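Long-range contacts in iron-chelator utilization protein (Thermobifida fusca TM51, PDB 4YHB), which probably reduces ferric siderophores with its bound FAD, helping to release iron for the cell: residues S47-D52 with A154-R158; D148-A154 with G254-R258. All blocks are in the same frame, centred on the assembly; numbering follows the deposited sequence.

Contact 1 of 2, residues S47-D52 with A154-R158; sequences SDNFAD and AAARR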
ATOM      1  N   SER A  47      -6.733   8.003  -9.837  1.00 25.47           N
ATOM      2  CA  SER A  47      -6.553   6.722  -9.163  1.00 27.25           C
ATOM      3  C   SER A  47      -7.846   5.932  -9.246  1.00 27.68           C
ATOM      4  O   SER A  47      -8.853   6.323  -8.662  1.00 32.68           O
ATOM      5  CB  SER A  47      -6.132   6.910  -7.702  1.00 24.79           C
ATOM      6  OG  SER A  47      -6.066   5.648  -7.042  1.00 24.33           O
ATOM      7  N   ASP A  48      -7.827   4.824  -9.979  1.00 25.04           N
ATOM      8  CA  ASP A  48      -9.054   4.072 -10.213  1.00 27.80           C
ATOM      9  C   ASP A  48      -9.185   2.802  -9.368  1.00 25.63           C
ATOM     10  O   ASP A  48     -10.285   2.277  -9.205  1.00 27.33           O
ATOM     11  CB  ASP A  48      -9.164   3.706 -11.697  1.00 27.76           C
ATOM     12  CG  ASP A  48      -9.405   4.919 -12.569  1.00 32.10           C
ATOM     13  OD1 ASP A  48     -10.526   5.460 -12.519  1.00 31.62           O
ATOM     14  OD2 ASP A  48      -8.473   5.343 -13.285  1.00 31.87           O
ATOM     15  N   ASN A  49      -8.079   2.302  -8.829  1.00 22.71           N
ATOM     16  CA  ASN A  49      -8.132   1.006  -8.147  1.00 23.02           C
ATOM     17  C   ASN A  49      -7.338   0.941  -6.839  1.00 23.58           C
ATOM     18  O   ASN A  49      -6.481   1.787  -6.585  1.00 20.95           O
ATOM     19  CB  ASN A  49      -7.668  -0.090  -9.105  1.00 23.85           C
ATOM     20  CG  ASN A  49      -8.674  -0.334 -10.218  1.00 31.01           C
ATOM     21  OD1 ASN A  49      -9.709  -0.979 -10.001  1.00 30.49           O
ATOM     22  ND2 ASN A  49      -8.394   0.202 -11.406  1.00 26.30           N
ATOM     23  N   PHE A  50      -7.625  -0.084  -6.035  1.00 25.00           N
ATOM     24  CA  PHE A  50      -7.234  -0.113  -4.626  1.00 22.52           C
ATOM     25  C   PHE A  50      -5.732  -0.185  -4.378  1.00 22.27           C
ATOM     26  O   PHE A  50      -5.253   0.320  -3.364  1.00 20.28           O
ATOM     27  CB  PHE A  50      -7.913  -1.290  -3.908  1.00 23.26           C
ATOM     28  CG  PHE A  50      -7.296  -2.630  -4.211  1.00 26.63           C
ATOM     29  CD1 PHE A  50      -6.379  -3.198  -3.336  1.00 27.91           C
ATOM     30  CD2 PHE A  50      -7.639  -3.323  -5.363  1.00 27.30           C
ATOM     31  CE1 PHE A  50      -5.812  -4.429  -3.609  1.00 27.79           C
ATOM     32  CE2 PHE A  50      -7.079  -4.548  -5.642  1.00 31.05           C
ATOM     33  CZ  PHE A  50      -6.163  -5.109  -4.766  1.00 30.72           C
ATOM     34  N   ALA A  51      -4.983  -0.815  -5.271  1.00 19.76           N
ATOM     35  CA  ALA A  51      -3.550  -0.945  -5.035  1.00 22.97           C
ATOM     36  C   ALA A  51      -2.721   0.105  -5.776  1.00 21.96           C
ATOM     37  O   ALA A  51      -1.491  -0.006  -5.825  1.00 20.39           O
ATOM     38  CB  ALA A  51      -3.076  -2.344  -5.406  1.00 23.13           C
ATOM     39  N   ASP A  52      -3.384   1.115  -6.345  1.00 20.77           N
ATOM     40  CA  ASP A  52      -2.675   2.224  -6.993  1.00 20.71           C
ATOM     41  C   ASP A  52      -1.633   2.806  -6.042  1.00 21.77           C
ATOM     42  O   ASP A  52      -1.888   2.955  -4.849  1.00 19.42           O
ATOM     43  CB  ASP A  52      -3.630   3.336  -7.419  1.00 21.84           C
ATOM     44  CG  ASP A  52      -4.514   2.952  -8.591  1.00 21.94           C
ATOM     45  OD1 ASP A  52      -4.317   1.864  -9.183  1.00 23.04           O
ATOM     46  OD2 ASP A  52      -5.396   3.772  -8.929  1.00 24.18           O
ATOM     47  N   ALA A 154      -3.747  -0.460   1.135  1.00 17.03           N
ATOM     48  CA  ALA A 154      -4.370  -0.990  -0.066  1.00 18.16           C
ATOM     49  C   ALA A 154      -5.509  -1.945   0.294  1.00 19.65           C
ATOM     50  O   ALA A 154      -6.585  -1.852  -0.282  1.00 20.27           O
ATOM     51  CB  ALA A 154      -3.336  -1.693  -0.944  1.00 18.94           C
ATOM     52  N   ALA A 155      -5.269  -2.861   1.235  1.00 19.45           N
ATOM     53  CA  ALA A 155      -6.312  -3.808   1.654  1.00 23.70           C
ATOM     54  C   ALA A 155      -7.542  -3.096   2.220  1.00 22.65           C
ATOM     55  O   ALA A 155      -8.680  -3.457   1.896  1.00 22.04           O
ATOM     56  CB  ALA A 155      -5.758  -4.808   2.684  1.00 20.90           C
ATOM     57  N   ALA A 156      -7.316  -2.082   3.052  1.00 20.16           N
ATOM     58  CA  ALA A 156      -8.416  -1.338   3.657  1.00 20.77           C
ATOM     59  C   ALA A 156      -9.189  -0.555   2.597  1.00 24.04           C
ATOM     60  O   ALA A 156     -10.426  -0.484   2.645  1.00 20.95           O
ATOM     61  CB  ALA A 156      -7.900  -0.400   4.744  1.00 23.25           C
ATOM     62  N   ARG A 157      -8.467   0.020   1.634  1.00 21.43           N
ATOM     63  CA  ARG A 157      -9.126   0.735   0.544  1.00 19.37           C
ATOM     64  C   ARG A 157     -10.012  -0.217  -0.248  1.00 21.14           C
ATOM     65  O   ARG A 157     -11.131   0.127  -0.607  1.00 25.47           O
ATOM     66  CB  ARG A 157      -8.114   1.399  -0.395  1.00 18.14           C
ATOM     67  CG  ARG A 157      -8.796   2.027  -1.607  1.00 21.70           C
ATOM     68  CD  ARG A 157      -7.859   2.871  -2.446  1.00 21.07           C
ATOM     69  NE  ARG A 157      -8.517   3.302  -3.686  1.00 24.61           N
ATOM     70  CZ  ARG A 157      -7.922   4.002  -4.645  1.00 28.13           C
ATOM     71  NH1 ARG A 157      -6.653   4.362  -4.498  1.00 20.91           N
ATOM     72  NH2 ARG A 157      -8.593   4.347  -5.749  1.00 24.12           N
ATOM     73  N   ARG A 158      -9.498  -1.413  -0.516  1.00 21.67           N
ATOM     74  CA  ARG A 158     -10.257  -2.459  -1.197  1.00 23.81           C
ATOM     75  C   ARG A 158     -11.539  -2.803  -0.436  1.00 27.54           C
ATOM     76  O   ARG A 158     -12.637  -2.775  -0.996  1.00 28.20           O
ATOM     77  CB  ARG A 158      -9.392  -3.705  -1.365  1.00 25.47           C
ATOM     78  CG  ARG A 158     -10.106  -4.918  -1.950  1.00 34.20           C
ATOM     79  CD  ARG A 158     -10.696  -4.561  -3.283  1.00 34.45           C
ATOM     80  NE  ARG A 158     -10.502  -5.600  -4.289  1.00 41.20           N
ATOM     81  CZ  ARG A 158     -11.103  -5.570  -5.473  1.00 39.94           C
ATOM     82  NH1 ARG A 158     -11.915  -4.560  -5.758  1.00 36.99           N
ATOM     83  NH2 ARG A 158     -10.887  -6.530  -6.365  1.00 43.36           N
TER
HETATM   84  O   HOH W   1     -10.896   2.582  -6.447  1.00 37.34           O
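Polar contacts gather at the tip of R157, which is fully extended from helix 152-161. S47 OG accepts from both R157 NH1 (2.9 Å) and R157 NH2 (3.1 Å), and gives its own proton to D52 OD2 at 2.7 Å. N49-D52 is a type I beta turn closed by D52 N to N49 O (3.2 Å), and D52 OD2 braces its start by accepting from N49 N (3.1 Å). D52 OD2 and R157 NH2 lie 4.5 Å apart, attracting by charge alone. A water joins R157 NH2 (3.0 Å) to D48 O (2.8 Å), while outside the pair R157 bonds V91 O through NH1 and E161 through NE. Packing centres on F50. R158 CD sits over one ring face, 4.2 Å from the centroid, in a CH-pi contact; F50 CD1 lies 4.2 Å from A154 CB and 3.3 Å from A154 O, which meets the ring edge, and the ring packs edge-to-face with W224. R157 CD lies against F50 CA at 3.7 Å, so the arginine's aliphatic stem covers the turn. A loop of the flavin-binding barrel thus rests on the first helix of the parallel-sheet domain, an interdomain contact in a ferredoxin-reductase-like, two-domain fold.

Contact 2 of 2, residues D148-A154 with G254-R258; sequences DETALPA and GYWRR. With FAD (flavin-adenine dinucleotide), chain C.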
ATOM      1  N   ASP A 148       0.331  -7.181   6.030  1.00 20.36           N
ATOM      2  CA  ASP A 148       0.952  -6.585   7.211  1.00 18.65           C
ATOM      3  C   ASP A 148       0.743  -5.071   7.087  1.00 18.93           C
ATOM      4  O   ASP A 148       0.022  -4.636   6.186  1.00 18.66           O
ATOM      5  CB  ASP A 148       2.432  -7.008   7.346  1.00 20.05           C
ATOM      6  CG  ASP A 148       3.384  -6.307   6.358  1.00 24.29           C
ATOM      7  OD1 ASP A 148       2.967  -5.538   5.455  1.00 20.46           O
ATOM      8  OD2 ASP A 148       4.600  -6.549   6.505  1.00 27.39           O
ATOM      9  N   GLU A 149       1.350  -4.258   7.952  1.00 18.22           N
ATOM     10  CA  GLU A 149       0.968  -2.842   7.993  1.00 20.41           C
ATOM     11  C   GLU A 149       1.317  -2.050   6.711  1.00 19.80           C
ATOM     12  O   GLU A 149       0.677  -1.042   6.419  1.00 19.07           O
ATOM     13  CB  GLU A 149       1.587  -2.148   9.219  1.00 23.22           C
ATOM     14  CG  GLU A 149       3.097  -2.356   9.389  1.00 28.31           C
ATOM     15  CD  GLU A 149       3.432  -3.518  10.333  1.00 33.29           C
ATOM     16  OE1 GLU A 149       2.837  -4.600  10.181  1.00 27.26           O
ATOM     17  OE2 GLU A 149       4.290  -3.339  11.231  1.00 39.45           O
ATOM     18  N   THR A 150       2.301  -2.495   5.941  1.00 19.59           N
ATOM     19  CA  THR A 150       2.662  -1.768   4.708  1.00 18.20           C
ATOM     20  C   THR A 150       1.622  -1.947   3.614  1.00 18.51           C
ATOM     21  O   THR A 150       1.475  -1.088   2.734  1.00 15.14           O
ATOM     22  CB  THR A 150       4.017  -2.215   4.125  1.00 21.18           C
ATOM     23  OG1 THR A 150       3.954  -3.600   3.745  1.00 19.42           O
ATOM     24  CG2 THR A 150       5.140  -2.000   5.125  1.00 17.98           C
ATOM     25  N   ALA A 151       0.907  -3.069   3.679  1.00 17.91           N
ATOM     26  CA  ALA A 151      -0.098  -3.405   2.692  1.00 16.06           C
ATOM     27  C   ALA A 151      -1.515  -3.181   3.203  1.00 16.57           C
ATOM     28  O   ALA A 151      -2.474  -3.310   2.450  1.00 19.48           O
ATOM     29  CB  ALA A 151       0.083  -4.838   2.241  1.00 19.78           C
ATOM     30  N   LEU A 152      -1.647  -2.801   4.470  1.00 15.55           N
ATOM     31  CA  LEU A 152      -2.963  -2.511   5.042  1.00 16.43           C
ATOM     32  C   LEU A 152      -3.688  -1.353   4.341  1.00 18.76           C
ATOM     33  O   LEU A 152      -4.908  -1.428   4.157  1.00 17.93           O
ATOM     34  CB  LEU A 152      -2.840  -2.233   6.554  1.00 17.52           C
ATOM     35  CG  LEU A 152      -4.117  -1.850   7.315  1.00 21.55           C
ATOM     36  CD1 LEU A 152      -5.240  -2.867   7.076  1.00 23.58           C
ATOM     37  CD2 LEU A 152      -3.844  -1.697   8.818  1.00 23.05           C
ATOM     38  N   PRO A 153      -2.963  -0.285   3.943  1.00 18.74           N
ATOM     39  CA  PRO A 153      -3.694   0.781   3.232  1.00 17.64           C
ATOM     40  C   PRO A 153      -4.428   0.312   1.980  1.00 18.91           C
ATOM     41  O   PRO A 153      -5.599   0.676   1.785  1.00 17.59           O
ATOM     42  CB  PRO A 153      -2.587   1.776   2.861  1.00 19.57           C
ATOM     43  CG  PRO A 153      -1.580   1.616   3.984  1.00 19.87           C
ATOM     44  CD  PRO A 153      -1.583   0.131   4.275  1.00 18.27           C
ATOM     45  N   ALA A 154      -3.747  -0.460   1.135  1.00 17.03           N
ATOM     46  CA  ALA A 154      -4.370  -0.990  -0.066  1.00 18.16           C
ATOM     47  C   ALA A 154      -5.509  -1.945   0.294  1.00 19.65           C
ATOM     48  O   ALA A 154      -6.585  -1.852  -0.282  1.00 20.27           O
ATOM     49  CB  ALA A 154      -3.336  -1.693  -0.944  1.00 18.94           C
ATOM     50  N   GLY A 254       5.106  -8.462  -2.816  1.00 22.94           N
ATOM     51  CA  GLY A 254       6.042  -8.081  -1.776  1.00 23.67           C
ATOM     52  C   GLY A 254       6.283  -6.581  -1.767  1.00 21.82           C
ATOM     53  O   GLY A 254       6.845  -6.040  -2.720  1.00 21.37           O
ATOM     54  N   TYR A 255       5.892  -5.916  -0.676  1.00 20.33           N
ATOM     55  CA  TYR A 255       5.971  -4.455  -0.571  1.00 21.03           C
ATOM     56  C   TYR A 255       7.291  -3.957   0.027  1.00 19.38           C
ATOM     57  O   TYR A 255       7.710  -2.819  -0.179  1.00 17.63           O
ATOM     58  CB  TYR A 255       4.793  -3.933   0.263  1.00 18.87           C
ATOM     59  CG  TYR A 255       3.529  -3.717  -0.547  1.00 19.08           C
ATOM     60  CD1 TYR A 255       3.394  -4.255  -1.824  1.00 19.76           C
ATOM     61  CD2 TYR A 255       2.490  -2.939  -0.055  1.00 18.86           C
ATOM     62  CE1 TYR A 255       2.245  -4.045  -2.578  1.00 22.41           C
ATOM     63  CE2 TYR A 255       1.329  -2.726  -0.806  1.00 18.68           C
ATOM     64  CZ  TYR A 255       1.215  -3.286  -2.056  1.00 18.34           C
ATOM     65  OH  TYR A 255       0.077  -3.073  -2.799  1.00 20.29           O
ATOM     66  N   TRP A 256       7.944  -4.832   0.771  1.00 18.16           N
ATOM     67  CA  TRP A 256       9.208  -4.520   1.387  1.00 19.35           C
ATOM     68  C   TRP A 256       9.882  -5.825   1.783  1.00 21.69           C
ATOM     69  O   TRP A 256       9.276  -6.891   1.703  1.00 20.52           O
ATOM     70  CB  TRP A 256       9.012  -3.628   2.615  1.00 19.80           C
ATOM     71  CG  TRP A 256       8.412  -4.341   3.816  1.00 19.47           C
ATOM     72  CD1 TRP A 256       7.121  -4.756   3.967  1.00 19.65           C
ATOM     73  CD2 TRP A 256       9.092  -4.686   5.025  1.00 19.49           C
ATOM     74  NE1 TRP A 256       6.951  -5.349   5.208  1.00 19.89           N
ATOM     75  CE2 TRP A 256       8.148  -5.311   5.875  1.00 22.64           C
ATOM     76  CE3 TRP A 256      10.405  -4.521   5.479  1.00 19.04           C
ATOM     77  CZ2 TRP A 256       8.481  -5.770   7.145  1.00 22.96           C
ATOM     78  CZ3 TRP A 256      10.732  -4.976   6.748  1.00 20.90           C
ATOM     79  CH2 TRP A 256       9.776  -5.599   7.561  1.00 22.01           C
ATOM     80  N   ARG A 257      11.137  -5.730   2.194  1.00 19.69           N
ATOM     81  CA  ARG A 257      11.902  -6.907   2.600  1.00 24.04           C
ATOM     82  C   ARG A 257      12.928  -6.499   3.644  1.00 23.38           C
ATOM     83  O   ARG A 257      13.643  -5.511   3.448  1.00 21.30           O
ATOM     84  CB  ARG A 257      12.587  -7.546   1.377  1.00 27.49           C
ATOM     85  CG  ARG A 257      13.298  -8.861   1.696  1.00 28.99           C
ATOM     86  CD  ARG A 257      13.776  -9.561   0.431  1.00 33.10           C
ATOM     87  NE  ARG A 257      14.383 -10.849   0.751  1.00 44.59           N
ATOM     88  CZ  ARG A 257      15.456 -11.337   0.140  1.00 43.31           C
ATOM     89  NH1 ARG A 257      16.042 -10.635  -0.822  1.00 38.39           N
ATOM     90  NH2 ARG A 257      15.940 -12.520   0.493  1.00 45.67           N
ATOM     91  N   ARG A 258      13.002  -7.244   4.752  1.00 21.89           N
ATOM     92  CA  ARG A 258      13.982  -6.967   5.799  1.00 25.16           C
ATOM     93  C   ARG A 258      15.392  -6.958   5.238  1.00 26.29           C
ATOM     94  O   ARG A 258      15.762  -7.848   4.470  1.00 26.38           O
ATOM     95  CB  ARG A 258      13.905  -8.014   6.927  1.00 29.20           C
ATOM     96  CG  ARG A 258      12.626  -7.991   7.724  1.00 28.58           C
ATOM     97  CD  ARG A 258      12.617  -9.103   8.781  1.00 34.09           C
ATOM     98  NE  ARG A 258      13.839  -9.106   9.575  1.00 38.99           N
ATOM     99  CZ  ARG A 258      14.770 -10.054   9.501  1.00 56.64           C
ATOM    100  NH1 ARG A 258      14.605 -11.082   8.676  1.00 56.01           N
ATOM    101  NH2 ARG A 258      15.860  -9.981  10.258  1.00 59.99           N
TER
HETATM  102  PA  FAD C 301      13.903   1.917   3.464  1.00 21.82           P
HETATM  103  O1A FAD C 301      15.088   2.861   3.222  1.00 20.87           O
HETATM  104  O2A FAD C 301      13.294   1.387   2.111  1.00 17.84           O
HETATM  105  O5B FAD C 301      14.463   0.604   4.211  1.00 21.56           O
HETATM  106  C5B FAD C 301      15.369   0.720   5.248  1.00 21.87           C
HETATM  107  C4B FAD C 301      15.239  -0.502   6.178  1.00 22.20           C
HETATM  108  O4B FAD C 301      14.021  -0.506   6.873  1.00 23.45           O
HETATM  109  C3B FAD C 301      15.318  -1.782   5.461  1.00 23.19           C
HETATM  110  O3B FAD C 301      16.046  -2.642   6.277  1.00 26.54           O
HETATM  111  C2B FAD C 301      13.965  -2.215   5.354  1.00 20.03           C
HETATM  112  O2B FAD C 301      13.800  -3.627   5.376  1.00 22.20           O
HETATM  113  C1B FAD C 301      13.330  -1.671   6.564  1.00 21.50           C
HETATM  114  N9A FAD C 301      11.918  -1.340   6.431  1.00 20.62           N
HETATM  115  C8A FAD C 301      11.312  -0.772   5.365  1.00 21.27           C
HETATM  116  N7A FAD C 301      10.011  -0.613   5.644  1.00 21.62           N
HETATM  117  C5A FAD C 301       9.799  -1.044   6.909  1.00 18.92           C
HETATM  118  C6A FAD C 301       8.676  -1.127   7.734  1.00 22.14           C
HETATM  119  N6A FAD C 301       7.419  -0.663   7.264  1.00 17.97           N
HETATM  120  N1A FAD C 301       8.799  -1.633   8.972  1.00 21.45           N
HETATM  121  C2A FAD C 301       9.993  -2.067   9.428  1.00 21.59           C
HETATM  122  N3A FAD C 301      11.088  -2.002   8.665  1.00 22.61           N
HETATM  123  C4A FAD C 301      11.008  -1.512   7.408  1.00 21.02           C
HETATM  124  N1  FAD C 301       4.373   1.449   3.112  1.00 15.73           N
HETATM  125  C2  FAD C 301       3.574   2.187   3.885  1.00 17.67           C
HETATM  126  O2  FAD C 301       3.919   2.471   5.022  1.00 15.75           O
HETATM  127  N3  FAD C 301       2.381   2.612   3.365  1.00 16.35           N
HETATM  128  C4  FAD C 301       2.000   2.306   2.106  1.00 16.61           C
HETATM  129  O4  FAD C 301       0.925   2.724   1.698  1.00 16.97           O
HETATM  130  C4X FAD C 301       2.812   1.527   1.281  1.00 16.94           C
HETATM  131  N5  FAD C 301       2.470   1.176  -0.013  1.00 19.03           N
HETATM  132  C5X FAD C 301       3.320   0.433  -0.760  1.00 17.54           C
HETATM  133  C6  FAD C 301       2.983   0.083  -2.071  1.00 19.70           C
HETATM  134  C7  FAD C 301       3.757  -0.601  -2.772  1.00 18.41           C
HETATM  135  C7M FAD C 301       3.273  -0.922  -4.198  1.00 17.84           C
HETATM  136  C8  FAD C 301       4.872  -1.038  -2.445  1.00 16.34           C
HETATM  137  C8M FAD C 301       5.762  -1.873  -3.323  1.00 20.12           C
HETATM  138  C9  FAD C 301       5.357  -0.785  -1.190  1.00 17.20           C
HETATM  139  C9A FAD C 301       4.604   0.025  -0.135  1.00 15.71           C
HETATM  140  N10 FAD C 301       4.902   0.363   1.109  1.00 18.08           N
HETATM  141  C10 FAD C 301       4.040   1.103   1.842  1.00 16.31           C
HETATM  142  C1' FAD C 301       6.182  -0.084   1.701  1.00 15.48           C
HETATM  143  C2' FAD C 301       7.259   0.952   1.611  1.00 16.98           C
HETATM  144  O2' FAD C 301       7.512   1.238   0.293  1.00 17.67           O
HETATM  145  C3' FAD C 301       8.534   0.388   2.331  1.00 19.30           C
HETATM  146  O3' FAD C 301       8.160   0.061   3.632  1.00 16.51           O
HETATM  147  C4' FAD C 301       9.757   1.264   2.257  1.00 20.18           C
HETATM  148  O4' FAD C 301      10.877   0.514   2.466  1.00 19.00           O
HETATM  149  C5' FAD C 301       9.767   2.390   3.304  1.00 18.16           C
HETATM  150  O5' FAD C 301      10.704   3.400   3.019  1.00 19.43           O
HETATM  151  P   FAD C 301      11.808   3.662   4.119  1.00 19.29           P
HETATM  152  O1P FAD C 301      12.671   4.759   3.458  1.00 20.74           O
HETATM  153  O2P FAD C 301      11.004   3.853   5.435  1.00 19.95           O
HETATM  154  O3P FAD C 301      12.950   2.647   4.525  1.00 22.02           O
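Y255 lays its ring face over the benzenoid end of the flavin, with Y255 CE2 3.5 Å from C6 of FAD. The same ring packs on the turn leading into helix 152-161: Y255 CD2 comes within 3.8 Å of A151 CB and 3.5 Å of T150 O, the latter near the ring plane, and Y255 OH lies 4.1 Å from A154 CB. T150 O also approaches C4X of FAD (3.3 Å) and P153 CG approaches O4 of FAD (3.6 Å), so turn and tyrosine together border the isoalloxazine. W256 presents a face to the adenine near C5A, while its NE1 donates in almost a straight line to D148 OD2 (2.9 Å). The other oxygen, D148 OD1, takes T150 N (3.2 Å) in an Asx turn and T150 OG1 (2.8 Å); one carboxylate therefore shapes the turn and orients the indole. Beyond the tryptophan, R257 O accepts from the ribose hydroxyl O2B of FAD at 2.7 Å. The contact lines FAD at the C-terminal ends of the parallel strands: 148-154 runs from the end of the central strand 142-147 into helix 152-161, while residues 254-258 cover the end of edge strand 250-256 and what follows, and W224 of the intervening strand 221-226 touches A151, A154 and Y255.

Overall arrangement
From the N terminus, the chain first builds the antiparallel barrel, where residues 47-52 form the loop leading into strand 53-57. It then enters the parallel sheet through strand 142-147. Contact 1 closes a loop of about 100 residues when helix 152-161 meets that barrel loop, tying the two domains together. Contact 2 starts just before the same helix and closes a similar span at the end of strand 250-256, joining parts of the parallel-sheet domain around FAD. The two loops cross, sharing A154, and touch directly where A51 CB packs 4.2 Å from Y255 OH. Helix 152-161 thus links the domain interface to the flavin pocket.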